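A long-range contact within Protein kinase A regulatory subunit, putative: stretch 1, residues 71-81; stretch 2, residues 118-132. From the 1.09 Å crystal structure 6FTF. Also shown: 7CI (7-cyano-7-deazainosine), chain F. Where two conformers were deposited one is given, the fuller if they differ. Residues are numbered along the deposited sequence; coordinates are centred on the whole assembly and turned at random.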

# COMPACT_ATOMS: atom_id res chain seq x y z
N CYS A 71 4.46 -26.54 -1.83
CA CYS A 71 3.49 -25.67 -2.49
C CYS A 71 2.40 -25.28 -1.49
O CYS A 71 1.74 -26.15 -0.92
N ILE A 72 2.26 -23.98 -1.25
CA ILE A 72 1.16 -23.50 -0.42
C ILE A 72 -0.17 -23.77 -1.12
O ILE A 72 -1.17 -24.12 -0.49
N MET A 73 -0.20 -23.58 -2.44
CA MET A 73 -1.35 -23.86 -3.28
C MET A 73 -0.82 -24.15 -4.67
O MET A 73 0.29 -23.75 -5.02
N GLU A 74 -1.63 -24.87 -5.45
CA GLU A 74 -1.22 -25.31 -6.78
C GLU A 74 -2.28 -24.94 -7.80
O GLU A 74 -3.48 -25.05 -7.54
N ALA A 75 -1.82 -24.51 -8.97
CA ALA A 75 -2.72 -24.10 -10.04
C ALA A 75 -3.79 -25.16 -10.26
O ALA A 75 -3.49 -26.36 -10.35
N GLY A 76 -5.05 -24.72 -10.30
CA GLY A 76 -6.19 -25.59 -10.55
C GLY A 76 -6.94 -26.04 -9.31
O GLY A 76 -8.08 -26.50 -9.42
N GLN A 77 -6.33 -25.93 -8.13
CA GLN A 77 -6.96 -26.43 -6.92
C GLN A 77 -8.23 -25.67 -6.60
O GLN A 77 -8.32 -24.45 -6.78
N THR A 78 -9.22 -26.41 -6.10
CA THR A 78 -10.48 -25.86 -5.62
C THR A 78 -10.65 -26.04 -4.12
O THR A 78 -11.71 -25.71 -3.57
N THR A 79 -9.62 -26.54 -3.44
CA THR A 79 -9.69 -26.91 -2.04
C THR A 79 -8.87 -25.99 -1.14
O THR A 79 -8.66 -26.31 0.03
N CYS A 80 -8.38 -24.87 -1.67
CA CYS A 80 -7.61 -23.94 -0.86
C CYS A 80 -8.58 -22.98 -0.17
O CYS A 80 -8.98 -23.22 0.98
N ASN A 81 -8.99 -21.93 -0.86
CA ASN A 81 -10.00 -21.01 -0.34
C ASN A 81 -9.55 -20.36 0.96
O ASN A 81 -10.37 -20.04 1.81
N THR A 118 -12.44 -17.99 -8.02
CA THR A 118 -11.94 -18.84 -9.09
C THR A 118 -10.94 -19.84 -8.50
O THR A 118 -10.34 -19.57 -7.45
N PRO A 119 -10.75 -20.99 -9.15
CA PRO A 119 -9.73 -21.93 -8.67
C PRO A 119 -8.35 -21.30 -8.74
O PRO A 119 -8.13 -20.30 -9.42
N VAL A 120 -7.42 -21.90 -8.01
CA VAL A 120 -6.07 -21.34 -7.90
C VAL A 120 -5.50 -21.06 -9.28
O VAL A 120 -5.43 -21.96 -10.13
N VAL A 121 -5.05 -19.83 -9.49
CA VAL A 121 -4.56 -19.41 -10.80
C VAL A 121 -3.11 -19.83 -11.00
O VAL A 121 -2.73 -20.28 -12.09
N ALA A 122 -2.26 -19.65 -9.99
CA ALA A 122 -0.84 -19.92 -10.10
C ALA A 122 -0.38 -20.75 -8.91
O ALA A 122 -0.96 -20.68 -7.82
N THR A 123 0.65 -21.55 -9.13
CA THR A 123 1.27 -22.29 -8.05
C THR A 123 2.13 -21.37 -7.20
O THR A 123 2.81 -20.48 -7.71
N VAL A 124 2.07 -21.59 -5.88
CA VAL A 124 2.84 -20.82 -4.91
C VAL A 124 3.79 -21.78 -4.23
O VAL A 124 3.35 -22.67 -3.50
N LYS A 125 5.09 -21.61 -4.45
CA LYS A 125 6.09 -22.60 -4.05
C LYS A 125 7.16 -21.94 -3.20
O LYS A 125 7.80 -20.99 -3.64
N VAL A 126 7.36 -22.45 -1.97
CA VAL A 126 8.27 -21.82 -1.03
C VAL A 126 9.71 -21.92 -1.53
O VAL A 126 10.15 -22.98 -1.98
N CYS A 127 10.45 -20.82 -1.44
CA CYS A 127 11.82 -20.82 -1.95
C CYS A 127 12.85 -20.40 -0.92
O CYS A 127 14.04 -20.30 -1.26
N THR A 128 12.45 -20.20 0.33
CA THR A 128 13.37 -20.11 1.45
C THR A 128 13.35 -21.43 2.20
O THR A 128 12.56 -22.32 1.91
N ASP A 129 14.25 -21.56 3.19
CA ASP A 129 14.30 -22.80 3.95
C ASP A 129 12.98 -23.09 4.65
O ASP A 129 12.51 -24.24 4.66
N GLU A 130 12.38 -22.07 5.25
CA GLU A 130 11.07 -22.18 5.89
C GLU A 130 10.24 -20.97 5.50
O GLU A 130 10.75 -19.94 5.07
N LEU A 131 8.93 -21.09 5.71
CA LEU A 131 8.01 -19.98 5.58
C LEU A 131 6.95 -20.13 6.66
O LEU A 131 6.44 -21.23 6.90
N ILE A 132 6.66 -19.03 7.35
CA ILE A 132 5.64 -18.98 8.39
C ILE A 132 4.57 -18.03 7.91
O ILE A 132 4.88 -16.91 7.50

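Where two stretches of chain meet partly outside regular sheet, their backbone polar groups still need partners, and the contact between residues 71-81 and 118-132 of this putative protein kinase A regulatory subunit illustrates how the need is met. Antiparallel pairing serves one end. Ile-72 N donates to Val-124 O at 2.8 Å, on a bent path of 134°, whereas Val-124 N reaches Met-73 O at 2.9 Å almost in line.

Beyond this pair a side chain takes over. Thr-123, with chi1 in the m rotamer, places OG1 3.0 Å from Ala-75 N and accepts its hydrogen at 174°. The next two bonds return to backbone: Gly-76 N donates to Val-120 O at 2.8 Å, and Val-120 N donates to Gln-77 O at 3.0 Å. Both amide and carbonyl of Val-120 are thus satisfied across the contact.

Stretch 1 also supplies some of its own partners. Glu-74 opens a type II turn, closed by Gln-77 N donating to Glu-74 O at 3.0 Å. The side chain of Gln-77, m at chi1 and t at chi2, folds back so that OE1 accepts from Glu-74 N at 2.8 Å. Gly-76 occupies a turn position with phi of 98°, where a CB would be jammed against the preceding carbonyl oxygen.

Apolar side chains fill the space beside this polar ladder. Val-120 (t) points toward stretch 1 and is the residue most covered by it; its CG1 lies 3.9 Å from Met-73 CG, and its CG2 lies 4.1 Å from Cys-80 CB. Met-73, in the p, t, p rotamer, shares a face of the sheet with Val-124 (t), whose CG2 approaches Met-73 CG to 3.5 Å. Ile-72 (m, t) leaves sideways: its CD1 is 4.0 Å from Val-124 CG1 and 4.1 Å from Leu-131 CD2, while its CG1 meets Val-126 CG2 at 4.1 Å. On the face that carries Cys-71 and Lys-125, Cys-71 SG rests 3.7 Å from Thr-123 CG2.

The bound 7-cyano-7-deazainosine satisfies a donor that stretch 1 does not: Ala-122 N donates to 7CI O4 at 3.0 Å. Met-73 SD lies 3.7 Å from 7CI C12, so this side chain touches both the nucleoside and stretch 2. At the far end, Asn-81 ND2 donates to Thr-78 O at 3.1 Å. One water donates to Thr-118 O at 2.8 Å and, through a weak bond of 3.5 Å, to Asn-81 OD1, bridging residues that make no direct contact across the stretches.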

# COMPACT_ATOMS: atom_id res chain seq x y z
CB CYS A 71 2.86 -26.37 -3.69
SG CYS A 71 4.01 -26.63 -5.03
CB ILE A 72 1.36 -22.01 -0.09
CG1 ILE A 72 2.64 -21.81 0.72
CG2 ILE A 72 0.16 -21.46 0.67
CD1 ILE A 72 3.03 -20.37 0.96
CB MET A 73 -2.36 -22.71 -3.27
CG MET A 73 -1.80 -21.38 -3.71
SD MET A 73 -2.93 -19.98 -3.41
CE MET A 73 -2.78 -19.85 -1.63
CB GLU A 74 -1.00 -26.83 -6.80
CG GLU A 74 0.14 -27.27 -5.89
CD GLU A 74 0.28 -28.79 -5.83
OE1 GLU A 74 0.30 -29.42 -6.91
OE2 GLU A 74 0.36 -29.33 -4.71
CB ALA A 75 -1.93 -23.88 -11.32
CB GLN A 77 -6.00 -26.30 -5.75
CG GLN A 77 -4.95 -27.38 -5.68
CD GLN A 77 -4.10 -27.26 -4.44
OE1 GLN A 77 -3.71 -26.17 -4.03
NE2 GLN A 77 -3.84 -28.39 -3.80
CB THR A 78 -11.66 -26.52 -6.34
OG1 THR A 78 -11.69 -27.92 -6.02
CG2 THR A 78 -11.54 -26.35 -7.84
CB THR A 79 -9.18 -28.34 -1.88
OG1 THR A 79 -7.89 -28.45 -2.48
CG2 THR A 79 -10.13 -29.31 -2.56
CB CYS A 80 -6.60 -23.21 -1.74
SG CYS A 80 -5.66 -21.97 -0.83
CB ASN A 81 -11.35 -21.71 -0.13
CG ASN A 81 -11.76 -22.54 -1.33
OD1 ASN A 81 -11.85 -22.03 -2.44
ND2 ASN A 81 -11.99 -23.84 -1.10
CB THR A 118 -11.30 -17.95 -10.17
OG1 THR A 118 -11.12 -18.69 -11.39
CG2 THR A 118 -9.97 -17.34 -9.70
CB PRO A 119 -9.86 -23.11 -9.64
CG PRO A 119 -11.25 -23.04 -10.14
CD PRO A 119 -11.53 -21.56 -10.26
CB VAL A 120 -5.17 -22.27 -7.08
CG1 VAL A 120 -3.75 -21.74 -7.07
CG2 VAL A 120 -5.72 -22.39 -5.64
CB VAL A 121 -4.75 -17.89 -10.95
CG1 VAL A 121 -4.13 -17.37 -12.24
CG2 VAL A 121 -6.24 -17.54 -10.89
CB ALA A 122 -0.02 -18.62 -10.12
CB THR A 123 2.08 -23.44 -8.63
OG1 THR A 123 1.16 -24.37 -9.21
CG2 THR A 123 2.91 -24.16 -7.57
CB VAL A 124 1.92 -20.15 -3.89
CG1 VAL A 124 2.75 -19.38 -2.89
CG2 VAL A 124 0.89 -19.25 -4.59
CB LYS A 125 6.70 -23.27 -5.28
CG LYS A 125 7.52 -24.52 -4.98
CD LYS A 125 7.89 -25.19 -6.28
CE LYS A 125 8.68 -26.47 -6.04
NZ LYS A 125 8.76 -27.30 -7.28
CB VAL A 126 8.11 -22.49 0.35
CG1 VAL A 126 9.13 -21.95 1.33
CG2 VAL A 126 6.70 -22.30 0.86
CB CYS A 127 11.94 -19.96 -3.22
SG CYS A 127 11.49 -18.24 -3.04
CB THR A 128 12.96 -18.95 2.36
OG1 THR A 128 11.54 -19.00 2.60
CG2 THR A 128 13.30 -17.62 1.71
CB ASP A 129 15.41 -22.76 5.00
CG ASP A 129 16.80 -22.82 4.41
OD1 ASP A 129 16.98 -23.40 3.32
OD2 ASP A 129 17.74 -22.31 5.07
CB GLU A 130 11.17 -22.22 7.43
CG GLU A 130 12.07 -23.30 7.99
CD GLU A 130 13.51 -22.85 8.15
OE1 GLU A 130 13.79 -21.63 8.16
OE2 GLU A 130 14.38 -23.74 8.30
CB LEU A 131 7.40 -19.92 4.18
CG LEU A 131 6.45 -18.78 3.89
CD1 LEU A 131 6.50 -18.40 2.40
CD2 LEU A 131 5.01 -19.11 4.29
CB ILE A 132 6.22 -18.49 9.73
CG1 ILE A 132 7.34 -19.41 10.21
CG2 ILE A 132 5.13 -18.36 10.79
CD1 ILE A 132 8.26 -18.78 11.23
C1 7CI F . -0.48 -14.82 -6.54
N1 7CI F . -0.44 -14.39 -7.97
O1 7CI F . -0.54 -16.24 -6.50
C2 7CI F . 0.31 -13.39 -8.43
N2 7CI F . 1.13 -12.53 -7.77
O2 7CI F . -1.39 -14.09 -4.52
C3 7CI F . 1.75 -11.58 -8.48
N3 7CI F . 1.57 -11.48 -9.87
O3 7CI F . -3.60 -15.40 -4.98
C4 7CI F . 0.75 -12.33 -10.54
N4 7CI F . -1.76 -15.00 -12.55
C5 7CI F . 0.07 -13.34 -9.84
O5 7CI F . 0.63 -12.16 -11.79
C6 7CI F . -0.84 -14.40 -10.20
C7 7CI F . -1.11 -15.03 -8.97
C8 7CI F . -1.34 -14.73 -11.48
C9 7CI F . -1.67 -14.34 -5.84
C10 7CI F . -2.60 -15.42 -6.00
C11 7CI F . -1.71 -16.64 -5.83
C12 7CI F . -2.31 -17.97 -6.48
O4 7CI F . -2.74 -17.70 -7.80
O HOH W 1 -9.91 -21.06 -5.13